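PDB 2XUA: 3-oxoadipate enol-lactonase from Burkholderia xenovorans, which probably hydrolyses the lactone ring of 3-oxoadipate enol-lactone to give 3-oxoadipate, a step in the bacterial breakdown of catechol and related aromatic compounds. Local coordinates for residues E13-I18 / R57-G62; N25-V30 / K51-L56; A43-A48 / A253-V258; G98-G103 / A242-N247; H148-A153 / D176-T181. All blocks are in the same frame, centred on the assembly; numbering follows the deposited sequence.

Contact 1: residues E13-I18 / R57-G62; sequences ELHYRI and RYDTRG
R17 and R57 face each other as a hydrogen-bonded antiparallel pair: R17 N donates to R57 O at 2.7 Å, and R57 N returns a nearly straight bond to R17 O at 2.9 Å. Beyond the second strand, D59 N reaches H15 O (2.9 Å), while Y16 and Y58 between them form a non-hydrogen-bonded pair. These bonds join strand 12-19 to strand 54-58, where the antiparallel edge of the alpha/beta hydrolase sheet meets its parallel centre.

The apolar contacts lie on the Y16 and Y58 face, against helix 75-88. Y16 CB packs on Y58 CB at 4.0 Å, and the buried Y58 hydroxyl is satisfied by S32 OG. L14 uses its CD2 methyl, 3.6 Å from D59 O, to cover the backbone where the strand turns into loop.

The other face is charged. The R17 and R57 side chains run side by side; R17 CG, anti to the backbone N (chi1 -175°), lies 3.6 Å from R57 NH2. R17 CD lies over one face of the R57 guanidinium, 3.3 Å from its NH2, and the two guanidinium planes are 76° apart. Like charges so close are probably tolerated because R57 pairs with D19, and both arginines with D176 of the second subunit. At the H15 ring edge, D59 OD2 sits 3.3 Å from CD2; L39 N and H65 N hold that carboxylate, and P5 O accepts from H15 ND1.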
# COMPACT_ATOMS: atom_id res chain seq x y z
N GLU B 13 3.67 18.84 5.50
CA GLU B 13 4.45 18.02 4.58
C GLU B 13 3.57 16.88 3.99
O GLU B 13 3.00 16.09 4.74
CB GLU B 13 5.63 17.43 5.34
CG GLU B 13 6.68 16.74 4.46
CD GLU B 13 7.93 16.31 5.26
OE1 GLU B 13 8.04 16.61 6.48
OE2 GLU B 13 8.81 15.66 4.68
N LEU B 14 3.47 16.81 2.66
CA LEU B 14 2.68 15.77 2.01
C LEU B 14 3.53 14.80 1.19
O LEU B 14 4.33 15.22 0.37
CB LEU B 14 1.64 16.37 1.08
CG LEU B 14 0.70 17.48 1.65
CD1 LEU B 14 -0.05 18.14 0.52
CD2 LEU B 14 -0.25 16.90 2.68
N HIS B 15 3.26 13.52 1.40
CA HIS B 15 3.79 12.46 0.56
C HIS B 15 3.03 12.46 -0.77
O HIS B 15 1.80 12.51 -0.81
CB HIS B 15 3.70 11.11 1.29
CG HIS B 15 4.02 9.92 0.43
ND1 HIS B 15 5.16 9.83 -0.35
CD2 HIS B 15 3.34 8.77 0.21
CE1 HIS B 15 5.15 8.69 -1.01
NE2 HIS B 15 4.08 8.01 -0.68
N TYR B 16 3.75 12.42 -1.88
CA TYR B 16 3.06 12.36 -3.18
C TYR B 16 3.69 11.35 -4.14
O TYR B 16 4.82 10.87 -3.92
CB TYR B 16 3.01 13.78 -3.85
CG TYR B 16 4.36 14.30 -4.27
CD1 TYR B 16 4.87 14.04 -5.56
CD2 TYR B 16 5.13 15.06 -3.39
CE1 TYR B 16 6.17 14.50 -5.94
CE2 TYR B 16 6.40 15.53 -3.75
CZ TYR B 16 6.90 15.26 -5.02
OH TYR B 16 8.17 15.71 -5.37
N ARG B 17 2.99 11.10 -5.24
CA ARG B 17 3.47 10.13 -6.25
C ARG B 17 3.08 10.54 -7.60
O ARG B 17 1.93 10.89 -7.81
CB ARG B 17 2.91 8.74 -5.95
CG ARG B 17 3.42 7.65 -6.86
CD ARG B 17 3.20 6.27 -6.17
NE ARG B 17 4.13 6.02 -5.05
CZ ARG B 17 4.11 4.93 -4.29
NH1 ARG B 17 3.20 3.99 -4.47
NH2 ARG B 17 4.94 4.82 -3.30
N ILE B 18 4.03 10.50 -8.54
CA ILE B 18 3.74 10.88 -9.94
C ILE B 18 3.83 9.65 -10.93
O ILE B 18 4.77 8.84 -10.83
CB ILE B 18 4.70 12.00 -10.41
CG1 ILE B 18 4.50 13.28 -9.59
CG2 ILE B 18 4.57 12.29 -11.94
CD1 ILE B 18 5.54 14.39 -9.82
N ARG B 57 -0.77 11.74 -7.42
CA ARG B 57 -1.48 11.27 -6.22
C ARG B 57 -0.78 11.79 -5.00
O ARG B 57 0.44 12.09 -5.04
CB ARG B 57 -1.44 9.74 -6.17
CG ARG B 57 -2.35 9.10 -7.20
CD ARG B 57 -2.19 7.56 -7.05
NE ARG B 57 -0.96 7.13 -7.72
CZ ARG B 57 -0.32 5.95 -7.50
NH1 ARG B 57 -0.73 5.11 -6.59
NH2 ARG B 57 0.75 5.60 -8.23
N TYR B 58 -1.49 11.85 -3.87
CA TYR B 58 -0.86 12.33 -2.67
C TYR B 58 -1.61 11.76 -1.46
O TYR B 58 -2.75 11.32 -1.58
CB TYR B 58 -0.82 13.89 -2.67
CG TYR B 58 -2.16 14.52 -2.45
CD1 TYR B 58 -2.52 15.05 -1.19
CD2 TYR B 58 -3.07 14.65 -3.49
CE1 TYR B 58 -3.81 15.61 -0.98
CE2 TYR B 58 -4.34 15.21 -3.29
CZ TYR B 58 -4.70 15.66 -2.03
OH TYR B 58 -5.93 16.22 -1.86
N ASP B 59 -0.93 11.74 -0.33
CA ASP B 59 -1.57 11.40 0.94
C ASP B 59 -2.10 12.69 1.54
O ASP B 59 -1.34 13.61 1.88
CB ASP B 59 -0.60 10.68 1.86
CG ASP B 59 -0.36 9.22 1.44
OD1 ASP B 59 -1.10 8.74 0.60
OD2 ASP B 59 0.55 8.53 1.93
N THR B 60 -3.41 12.73 1.70
CA THR B 60 -4.05 13.90 2.35
C THR B 60 -3.42 14.13 3.72
O THR B 60 -2.98 13.19 4.38
CB THR B 60 -5.56 13.60 2.48
OG1 THR B 60 -6.13 13.36 1.18
CG2 THR B 60 -6.34 14.80 3.16
N ARG B 61 -3.35 15.36 4.20
CA ARG B 61 -2.81 15.58 5.55
C ARG B 61 -3.53 14.65 6.56
O ARG B 61 -4.70 14.34 6.42
CB ARG B 61 -3.00 17.05 6.00
CG ARG B 61 -4.41 17.54 5.90
CD ARG B 61 -4.49 18.89 6.76
NE ARG B 61 -3.70 19.95 6.11
CZ ARG B 61 -3.20 21.03 6.71
NH1 ARG B 61 -3.39 21.24 8.02
NH2 ARG B 61 -2.53 21.93 5.99
N GLY B 62 -2.79 14.21 7.54
CA GLY B 62 -3.28 13.28 8.55
C GLY B 62 -3.28 11.83 8.11
O GLY B 62 -3.71 10.99 8.89
O HOH W 1 0.42 9.01 -9.41

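Contact 2: residues N25-V30 / K51-L56; sequences NAPWIV and KHFRVL
W28, I29 and V30 pair in parallel with R54, V55 and L56, the two strand axes 4.8 Å apart and 21° from parallel, through bonds from R54 N to P27 O, I29 N to R54 O and L56 N to I29 O. The strands are the two arms of a beta-alpha-beta crossover of the alpha/beta hydrolase fold, linked by helix 43-52.

The face that I29 shares with V55 is buried under helix 251-263, where apolar side chains are at home. I29 CG2 rests on F53 CB at 3.6 Å and also touches V55 CG2. P27, just before the strand, lays its CB on F53 CD1 at 3.8 Å.

On the other face the W28 indole lies against R54. R54 CB sits over the W28 six-membered ring, 3.6 Å from its centroid and 9° off the normal, a CH-pi contact. W28 CZ3 reaches on to L56 CB. W28 NE1 stands above one face of the R54 guanidinium near its rim, 3.1 Å from CZ. R22 O accepts from R54 NH1. A bend at chi3 (-71°) turns R54 NE toward A26 O: R54 NE (2.8 Å) and R54 NH2 (3.0 Å) grip A26 O side-on, close to the guanidinium plane.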
# COMPACT_ATOMS: atom_id res chain seq x y z
N ASN B 25 4.02 16.29 -22.18
CA ASN B 25 3.08 17.38 -22.47
C ASN B 25 1.62 17.00 -22.25
O ASN B 25 0.74 17.72 -22.67
CB ASN B 25 3.33 17.91 -23.88
CG ASN B 25 2.79 17.02 -25.01
OD1 ASN B 25 2.47 17.55 -26.06
ND2 ASN B 25 2.75 15.72 -24.81
N ALA B 26 1.36 15.83 -21.64
CA ALA B 26 -0.05 15.40 -21.50
C ALA B 26 -0.64 16.27 -20.39
O ALA B 26 0.12 16.73 -19.51
CB ALA B 26 -0.14 13.94 -21.13
N PRO B 27 -1.97 16.48 -20.41
CA PRO B 27 -2.61 17.19 -19.32
C PRO B 27 -2.37 16.44 -18.00
O PRO B 27 -2.24 15.20 -17.98
CB PRO B 27 -4.12 17.11 -19.67
CG PRO B 27 -4.22 16.59 -21.08
CD PRO B 27 -2.93 15.86 -21.33
N TRP B 28 -2.35 17.19 -16.91
CA TRP B 28 -2.25 16.62 -15.59
C TRP B 28 -3.62 16.14 -15.10
O TRP B 28 -4.65 16.69 -15.49
CB TRP B 28 -1.75 17.68 -14.64
CG TRP B 28 -0.27 17.79 -14.62
CD1 TRP B 28 0.47 18.76 -15.22
CD2 TRP B 28 0.65 16.97 -13.90
NE1 TRP B 28 1.81 18.56 -14.96
CE2 TRP B 28 1.95 17.45 -14.18
CE3 TRP B 28 0.52 15.83 -13.11
CZ2 TRP B 28 3.11 16.84 -13.67
CZ3 TRP B 28 1.70 15.22 -12.54
CH2 TRP B 28 2.96 15.73 -12.84
N ILE B 29 -3.61 15.11 -14.25
CA ILE B 29 -4.78 14.75 -13.42
C ILE B 29 -4.30 14.60 -11.99
O ILE B 29 -3.21 14.01 -11.76
CB ILE B 29 -5.60 13.56 -13.95
CG1 ILE B 29 -6.87 13.37 -13.10
CG2 ILE B 29 -4.73 12.30 -14.02
CD1 ILE B 29 -7.69 12.12 -13.55
N VAL B 30 -5.05 15.17 -11.02
CA VAL B 30 -4.70 15.03 -9.59
C VAL B 30 -5.80 14.18 -9.01
O VAL B 30 -6.96 14.40 -9.30
CB VAL B 30 -4.72 16.41 -8.88
CG1 VAL B 30 -4.55 16.27 -7.33
CG2 VAL B 30 -3.65 17.34 -9.49
N LYS B 51 -1.90 6.65 -19.51
CA LYS B 51 -1.86 6.61 -20.96
C LYS B 51 -2.23 7.97 -21.53
O LYS B 51 -1.68 8.39 -22.54
CB LYS B 51 -2.77 5.55 -21.49
CG LYS B 51 -2.30 4.17 -21.06
CD LYS B 51 -2.56 3.12 -22.10
CE LYS B 51 -4.04 2.81 -22.27
NZ LYS B 51 -4.18 1.43 -22.82
N HIS B 52 -3.10 8.67 -20.82
CA HIS B 52 -3.64 9.92 -21.30
C HIS B 52 -3.16 11.14 -20.58
O HIS B 52 -3.31 12.20 -21.10
CB HIS B 52 -5.16 9.84 -21.27
CG HIS B 52 -5.67 8.72 -22.11
ND1 HIS B 52 -5.68 8.77 -23.49
CD2 HIS B 52 -6.11 7.48 -21.77
CE1 HIS B 52 -6.13 7.61 -23.97
NE2 HIS B 52 -6.41 6.82 -22.94
N PHE B 53 -2.62 10.99 -19.37
CA PHE B 53 -2.34 12.08 -18.43
C PHE B 53 -1.03 11.89 -17.75
O PHE B 53 -0.51 10.75 -17.68
CB PHE B 53 -3.45 12.15 -17.33
CG PHE B 53 -4.81 12.40 -17.89
CD1 PHE B 53 -5.17 13.68 -18.35
CD2 PHE B 53 -5.71 11.35 -18.06
CE1 PHE B 53 -6.38 13.90 -18.93
CE2 PHE B 53 -6.96 11.58 -18.64
CZ PHE B 53 -7.26 12.86 -19.11
N ARG B 54 -0.49 12.99 -17.21
CA ARG B 54 0.47 12.91 -16.12
C ARG B 54 -0.36 12.89 -14.81
O ARG B 54 -1.29 13.69 -14.65
CB ARG B 54 1.47 14.09 -16.12
CG ARG B 54 2.41 14.00 -17.33
CD ARG B 54 3.24 15.26 -17.48
NE ARG B 54 2.42 16.39 -17.93
CZ ARG B 54 2.80 17.65 -17.78
NH1 ARG B 54 3.99 17.91 -17.17
NH2 ARG B 54 2.00 18.62 -18.22
N VAL B 55 -0.07 11.88 -13.97
CA VAL B 55 -0.82 11.60 -12.76
C VAL B 55 -0.14 12.01 -11.49
O VAL B 55 0.99 11.60 -11.19
CB VAL B 55 -1.19 10.10 -12.66
CG1 VAL B 55 -2.16 9.93 -11.45
CG2 VAL B 55 -1.90 9.65 -13.99
N LEU B 56 -0.84 12.81 -10.70
CA LEU B 56 -0.41 13.11 -9.37
C LEU B 56 -1.34 12.53 -8.33
O LEU B 56 -2.58 12.81 -8.35
CB LEU B 56 -0.37 14.65 -9.20
CG LEU B 56 -0.02 15.21 -7.85
CD1 LEU B 56 1.40 14.68 -7.43
CD2 LEU B 56 -0.04 16.78 -7.87

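Contact 3: residues A43-A48 / A253-V258; sequences APQVAA and AFTKTV
The Q45 amide and the F254 ring are the flat groups of this contact. Their side chains cross at about a right angle, with the planes 63° apart. Q45 CG stands anti to the carbonyl carbon (chi1 -79°), which puts it 3.3 Å from T255 OG1, and a bend at chi2 then sets Q45 CD 3.9 Å from F254 CD2. In this way a residue whose CB does not point at the other helix still meets it.

T255 is the middle of the contact and uses both branches. A48 offers no more than its CB, and the T255 CG2 methyl packs directly on it at 3.3 Å, locally tighter than usual for two carbons. T255 OG1 bonds to A251 O one turn earlier in its own helix, and it also meets a water 2.7 Å away. That same water donates to P44 O at 2.8 Å, bridging the two helices.

At the start of segment 43-48, A43 and P44 pack on M173 and V169 of the second subunit. The axes of 43-48 and 253-258 pass 9.7 Å apart at -44°, as two neighbouring helices on one face of the alpha/beta hydrolase sheet. F254, the large apolar residue, turns into the core against I212 of strand 209-214 and L240 of strand 236-240.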
# COMPACT_ATOMS: atom_id res chain seq x y z
N ALA B 43 -4.56 2.77 -7.10
CA ALA B 43 -3.73 1.95 -7.94
C ALA B 43 -4.49 1.32 -9.15
O ALA B 43 -3.93 1.26 -10.26
CB ALA B 43 -3.00 0.82 -7.05
N PRO B 44 -5.78 0.91 -8.99
CA PRO B 44 -6.42 0.31 -10.22
C PRO B 44 -6.61 1.28 -11.38
O PRO B 44 -6.75 0.85 -12.53
CB PRO B 44 -7.79 -0.22 -9.72
CG PRO B 44 -7.52 -0.52 -8.19
CD PRO B 44 -6.70 0.81 -7.84
N GLN B 45 -6.63 2.58 -11.09
CA GLN B 45 -6.77 3.56 -12.14
C GLN B 45 -5.45 4.05 -12.82
O GLN B 45 -5.49 4.76 -13.85
CB GLN B 45 -7.52 4.79 -11.58
CG GLN B 45 -9.06 4.60 -11.49
CD GLN B 45 -9.45 3.57 -10.43
OE1 GLN B 45 -10.26 2.63 -10.68
NE2 GLN B 45 -8.87 3.71 -9.25
N VAL B 46 -4.33 3.77 -12.20
CA VAL B 46 -3.07 4.45 -12.61
C VAL B 46 -2.63 4.16 -14.05
O VAL B 46 -2.31 5.06 -14.84
CB VAL B 46 -1.95 4.14 -11.59
CG1 VAL B 46 -0.57 4.62 -12.14
CG2 VAL B 46 -2.32 4.81 -10.20
N ALA B 47 -2.72 2.90 -14.41
CA ALA B 47 -2.33 2.43 -15.76
C ALA B 47 -3.12 3.13 -16.87
O ALA B 47 -2.53 3.70 -17.77
CB ALA B 47 -2.46 0.89 -15.86
N ALA B 48 -4.45 3.10 -16.80
CA ALA B 48 -5.26 3.72 -17.79
C ALA B 48 -5.12 5.25 -17.80
O ALA B 48 -5.18 5.86 -18.85
CB ALA B 48 -6.77 3.32 -17.65
N ALA B 253 -15.23 -0.32 -14.66
CA ALA B 253 -16.24 0.60 -15.13
C ALA B 253 -15.92 1.98 -14.67
O ALA B 253 -16.14 2.95 -15.41
CB ALA B 253 -17.61 0.20 -14.61
N PHE B 254 -15.39 2.10 -13.43
CA PHE B 254 -15.02 3.41 -12.88
C PHE B 254 -13.92 4.06 -13.75
O PHE B 254 -14.04 5.24 -14.13
CB PHE B 254 -14.53 3.21 -11.46
CG PHE B 254 -14.15 4.50 -10.77
CD1 PHE B 254 -14.98 5.09 -9.80
CD2 PHE B 254 -12.95 5.14 -11.11
CE1 PHE B 254 -14.61 6.32 -9.13
CE2 PHE B 254 -12.57 6.36 -10.44
CZ PHE B 254 -13.39 6.94 -9.46
N THR B 255 -12.86 3.30 -14.01
CA THR B 255 -11.77 3.73 -14.85
C THR B 255 -12.24 4.21 -16.23
O THR B 255 -11.95 5.34 -16.64
CB THR B 255 -10.65 2.68 -14.95
OG1 THR B 255 -10.16 2.39 -13.62
CG2 THR B 255 -9.51 3.25 -15.75
N LYS B 256 -13.00 3.38 -16.91
CA LYS B 256 -13.57 3.71 -18.20
C LYS B 256 -14.37 5.00 -18.15
O LYS B 256 -14.19 5.89 -19.01
CB LYS B 256 -14.44 2.54 -18.70
CG LYS B 256 -15.11 2.71 -20.07
CD LYS B 256 -14.10 2.55 -21.24
CE LYS B 256 -14.70 2.81 -22.67
NZ LYS B 256 -16.10 2.31 -22.80
N THR B 257 -15.26 5.11 -17.15
CA THR B 257 -16.10 6.28 -17.05
C THR B 257 -15.27 7.56 -16.92
O THR B 257 -15.52 8.53 -17.61
CB THR B 257 -17.07 6.17 -15.86
OG1 THR B 257 -17.80 4.92 -15.96
CG2 THR B 257 -18.03 7.33 -15.87
N VAL B 258 -14.31 7.54 -16.00
CA VAL B 258 -13.47 8.68 -15.72
C VAL B 258 -12.59 8.97 -16.95
O VAL B 258 -12.50 10.12 -17.35
CB VAL B 258 -12.67 8.50 -14.43
CG1 VAL B 258 -11.80 9.67 -14.19
CG2 VAL B 258 -13.68 8.48 -13.23
O HOH W 2 -9.20 -0.08 -13.40

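Contact 4: residues G98-G103 / A242-N247; sequences GLSMGG and ASHISN
S100 sits on what is probably the nucleophile elbow (G-x-S-x-G), the sharp strand-to-helix turn of alpha/beta hydrolases, and faces H244 of the loop that follows the last strand. S100 OG lies at the edge of the imidazole, near its plane, 3.2 Å from both CE1 and NE2 of H244. S100 CB comes almost as near, 3.4 Å from H244 NE2. Each residue has its first side-chain torsion anti: S100 OG (chi1 -158°) and H244 CG both stand opposite their own backbone N, which carries the hydroxyl and the ring across the gap between the segments.

With D217, whose OD2 bonds to H244 ND1, the pair is consistent with a Ser-His-Asp triad, probably the catalytic one, and the H244 side chain is about 4 Å from bound laevulinic acid. The elbow is strained: S100 has phi 55° and psi -116°. The glycines G98 and G102, without side chains, let the strand end and the first helical turn pack closely, and G102 N bonds back to L99 O at 2.9 Å.

Behind the polar pair L99 packs with both methyls. L99 CD2 meets I245 CD1 at 3.8 Å, the two chains crossing at about a right angle, while L99 CD1 touches N247 OD1 at 3.3 Å. That oxygen is buried without a polar partner in the model, whereas N247 ND2 donates to M41 O. F254 of helix 251-263 covers S246 and N247.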
# COMPACT_ATOMS: atom_id res chain seq x y z
N GLY B 98 -11.67 13.04 -7.35
CA GLY B 98 -11.60 12.86 -5.89
C GLY B 98 -12.74 11.99 -5.47
O GLY B 98 -13.80 12.03 -6.10
N LEU B 99 -12.47 11.17 -4.46
CA LEU B 99 -13.45 10.24 -3.97
C LEU B 99 -13.78 10.60 -2.52
O LEU B 99 -12.90 10.76 -1.73
CB LEU B 99 -12.98 8.79 -4.08
CG LEU B 99 -14.09 7.73 -3.90
CD1 LEU B 99 -13.90 6.53 -4.84
CD2 LEU B 99 -14.26 7.26 -2.49
N SER B 100 -15.10 10.70 -2.24
CA SER B 100 -15.63 11.12 -0.94
C SER B 100 -15.12 12.48 -0.43
O SER B 100 -15.38 13.46 -1.09
CB SER B 100 -15.56 10.00 0.14
OG SER B 100 -16.56 10.36 1.12
N MSE B 101 -14.39 12.55 0.69
CA MSE B 101 -13.73 13.88 1.03
C MSE B 101 -12.84 14.41 -0.12
O MSE B 101 -12.66 15.61 -0.25
CB MSE B 101 -12.90 13.84 2.28
CG MSE B 101 -11.58 13.13 2.05
SE MSE B 101 -10.57 13.08 3.63
CE MSE B 101 -10.16 15.02 3.88
N GLY B 102 -12.33 13.50 -0.98
CA GLY B 102 -11.60 13.96 -2.18
C GLY B 102 -12.53 14.64 -3.17
O GLY B 102 -12.17 15.68 -3.77
N GLY B 103 -13.73 14.08 -3.34
CA GLY B 103 -14.74 14.71 -4.23
C GLY B 103 -15.15 16.05 -3.66
O GLY B 103 -15.27 17.02 -4.40
N ALA B 242 -22.03 -0.36 -6.97
CA ALA B 242 -21.01 -0.47 -5.97
C ALA B 242 -21.47 0.29 -4.74
O ALA B 242 -22.50 0.96 -4.74
CB ALA B 242 -19.66 0.08 -6.52
N SER B 243 -20.73 0.14 -3.66
CA SER B 243 -20.92 0.93 -2.46
C SER B 243 -19.95 2.12 -2.55
O SER B 243 -19.75 2.69 -3.64
CB SER B 243 -20.68 0.05 -1.23
OG SER B 243 -20.86 0.80 -0.04
N HIS B 244 -19.28 2.44 -1.46
CA HIS B 244 -18.68 3.74 -1.29
C HIS B 244 -17.30 3.85 -2.00
O HIS B 244 -16.96 4.91 -2.52
CB HIS B 244 -18.60 4.03 0.20
CG HIS B 244 -18.09 5.40 0.53
ND1 HIS B 244 -18.64 6.55 -0.02
CD2 HIS B 244 -17.11 5.80 1.38
CE1 HIS B 244 -18.02 7.60 0.50
NE2 HIS B 244 -17.09 7.18 1.35
N ILE B 245 -16.50 2.77 -2.01
CA ILE B 245 -15.16 2.84 -2.64
C ILE B 245 -15.30 2.19 -4.01
O ILE B 245 -14.82 1.02 -4.24
CB ILE B 245 -14.13 2.15 -1.75
CG1 ILE B 245 -14.10 2.75 -0.33
CG2 ILE B 245 -12.74 2.18 -2.45
CD1 ILE B 245 -13.72 4.24 -0.28
N SER B 246 -16.08 2.85 -4.89
CA SER B 246 -16.49 2.30 -6.17
C SER B 246 -15.36 2.13 -7.18
O SER B 246 -15.47 1.33 -8.11
CB SER B 246 -17.63 3.12 -6.81
OG SER B 246 -17.21 4.36 -7.30
N ASN B 247 -14.30 2.91 -7.02
CA ASN B 247 -13.15 2.76 -7.96
C ASN B 247 -12.39 1.43 -7.72
O ASN B 247 -11.58 1.00 -8.55
CB ASN B 247 -12.16 3.92 -7.77
CG ASN B 247 -11.41 3.80 -6.49
OD1 ASN B 247 -12.02 3.82 -5.42
ND2 ASN B 247 -10.07 3.62 -6.57
O HOH W 3 -15.72 8.41 2.96

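Contact 5: residues H148-A153 / D176-T181; sequences HALADA and DVFVHT
F178 CG stands anti to its backbone N (chi1 -177°), sending the ring toward L150 and A151, while V179 chi1 of -54° sets CG1 opposite the carbonyl carbon, where it meets A151. These neighbours on helix 168-179 pack against helix 147-154 in the cap that the alpha/beta hydrolase fold carries over its active site.

The F178 ring wedges against the helix backbone: CE2 comes to 3.5 Å from A151 N, and CD2 lies 3.8 Å from A151 CB. L150 CB lies at the F178 ring edge, in its plane, 3.9 Å from CE2, and the two side chains cross at about a right angle. A long phenyl suits this place because it spans the gap between the helices and still touches bound laevulinic acid, whose pocket it helps to line with V154 and Y186. Alanine at 151, by contrast, is short enough to let both F178 and V179 reach the helix.

Toward the surface the contact ends on H148. Over the centre of one face of the exposed H148 imidazole sits V179 CB, 4.0 Å from the ring centroid and 10° off its normal, a CH-pi contact, with V179 CG2 3.8 Å from H148 NE2.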
# COMPACT_ATOMS: atom_id res chain seq x y z
N HIS B 148 -8.59 0.56 15.22
CA HIS B 148 -9.06 -0.82 15.08
C HIS B 148 -10.54 -0.94 15.34
O HIS B 148 -11.28 -1.58 14.58
CB HIS B 148 -8.24 -1.76 15.99
CG HIS B 148 -6.98 -2.27 15.34
ND1 HIS B 148 -5.76 -1.63 15.46
CD2 HIS B 148 -6.77 -3.34 14.52
CE1 HIS B 148 -4.85 -2.29 14.76
NE2 HIS B 148 -5.44 -3.33 14.18
N ALA B 149 -10.98 -0.24 16.38
CA ALA B 149 -12.40 -0.14 16.73
C ALA B 149 -13.29 0.43 15.60
O ALA B 149 -14.41 -0.10 15.28
CB ALA B 149 -12.54 0.72 18.05
N LEU B 150 -12.78 1.48 14.97
CA LEU B 150 -13.47 2.16 13.90
C LEU B 150 -13.55 1.33 12.64
O LEU B 150 -14.56 1.36 11.94
CB LEU B 150 -12.74 3.42 13.56
CG LEU B 150 -13.35 4.72 13.99
CD1 LEU B 150 -12.77 5.01 15.33
CD2 LEU B 150 -12.81 5.67 13.03
N ALA B 151 -12.48 0.58 12.37
CA ALA B 151 -12.37 -0.22 11.17
C ALA B 151 -13.55 -1.16 11.05
O ALA B 151 -14.06 -1.36 9.95
CB ALA B 151 -11.03 -1.03 11.17
N ASP B 152 -14.02 -1.73 12.17
CA ASP B 152 -15.08 -2.76 12.07
C ASP B 152 -16.42 -2.11 11.71
O ASP B 152 -17.29 -2.73 11.09
CB ASP B 152 -15.26 -3.59 13.35
CG ASP B 152 -14.02 -4.41 13.71
OD1 ASP B 152 -13.40 -5.11 12.83
OD2 ASP B 152 -13.68 -4.36 14.93
N ALA B 153 -16.58 -0.85 12.09
CA ALA B 153 -17.79 -0.11 11.79
C ALA B 153 -17.71 0.52 10.42
O ALA B 153 -18.71 0.57 9.71
CB ALA B 153 -18.03 0.98 12.83
N ASP B 176 -5.42 -2.45 6.30
CA ASP B 176 -4.10 -2.16 6.93
C ASP B 176 -3.84 -0.68 6.87
O ASP B 176 -3.32 -0.10 7.83
CB ASP B 176 -2.94 -2.94 6.27
CG ASP B 176 -1.65 -2.94 7.12
OD1 ASP B 176 -1.73 -3.18 8.33
OD2 ASP B 176 -0.53 -2.69 6.56
N VAL B 177 -4.20 -0.05 5.77
CA VAL B 177 -3.96 1.40 5.64
C VAL B 177 -4.88 2.16 6.60
O VAL B 177 -4.45 3.10 7.32
CB VAL B 177 -4.25 1.85 4.19
CG1 VAL B 177 -4.27 3.39 4.08
CG2 VAL B 177 -3.17 1.20 3.25
N PHE B 178 -6.13 1.73 6.63
CA PHE B 178 -7.11 2.40 7.52
C PHE B 178 -6.62 2.32 8.99
O PHE B 178 -6.45 3.34 9.64
CB PHE B 178 -8.48 1.74 7.34
CG PHE B 178 -9.55 2.40 8.14
CD1 PHE B 178 -10.32 3.40 7.57
CD2 PHE B 178 -9.73 2.08 9.48
CE1 PHE B 178 -11.34 4.02 8.32
CE2 PHE B 178 -10.73 2.74 10.26
CZ PHE B 178 -11.51 3.70 9.67
N VAL B 179 -6.27 1.13 9.47
CA VAL B 179 -5.97 0.99 10.88
C VAL B 179 -4.66 1.63 11.29
O VAL B 179 -4.47 1.82 12.48
CB VAL B 179 -6.12 -0.46 11.46
CG1 VAL B 179 -7.48 -1.00 11.15
CG2 VAL B 179 -5.02 -1.40 10.92
N HIS B 180 -3.78 1.94 10.33
CA HIS B 180 -2.54 2.60 10.65
C HIS B 180 -2.58 4.09 10.36
O HIS B 180 -1.57 4.78 10.52
CB HIS B 180 -1.38 1.89 9.96
CG HIS B 180 -1.05 0.61 10.66
ND1 HIS B 180 -0.21 0.58 11.76
CD2 HIS B 180 -1.56 -0.64 10.53
CE1 HIS B 180 -0.19 -0.66 12.24
NE2 HIS B 180 -1.00 -1.41 11.52
N THR B 181 -3.78 4.59 10.03
CA THR B 181 -3.95 6.06 9.87
C THR B 181 -3.78 6.73 11.22
O THR B 181 -4.34 6.24 12.22
CB THR B 181 -5.32 6.38 9.26
OG1 THR B 181 -5.35 5.78 7.95
CG2 THR B 181 -5.52 7.90 9.01

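In the fold
Contacts 1 and 2 share strand 54-58, bonded antiparallel on one side and parallel on the other; both rest on backbone hydrogen bonds, yet contact 1 is almost wholly buried, while contact 2 runs out to an exposed end. Contacts 3, 4 and 5 are largely buried and held mainly by side chains, with a water reaching a backbone carbonyl in contact 3 and an exposed histidine at the rim of contact 5. Contact 3 meets contact 4 through F254 on N247; contact 4, nearest the chain's centre, is polar where the probable triad lies and apolar behind. Contact 5, in the cap, is mostly apolar. Across the dimer, D176 of contact 5 pairs with R17 and R57 of contact 1.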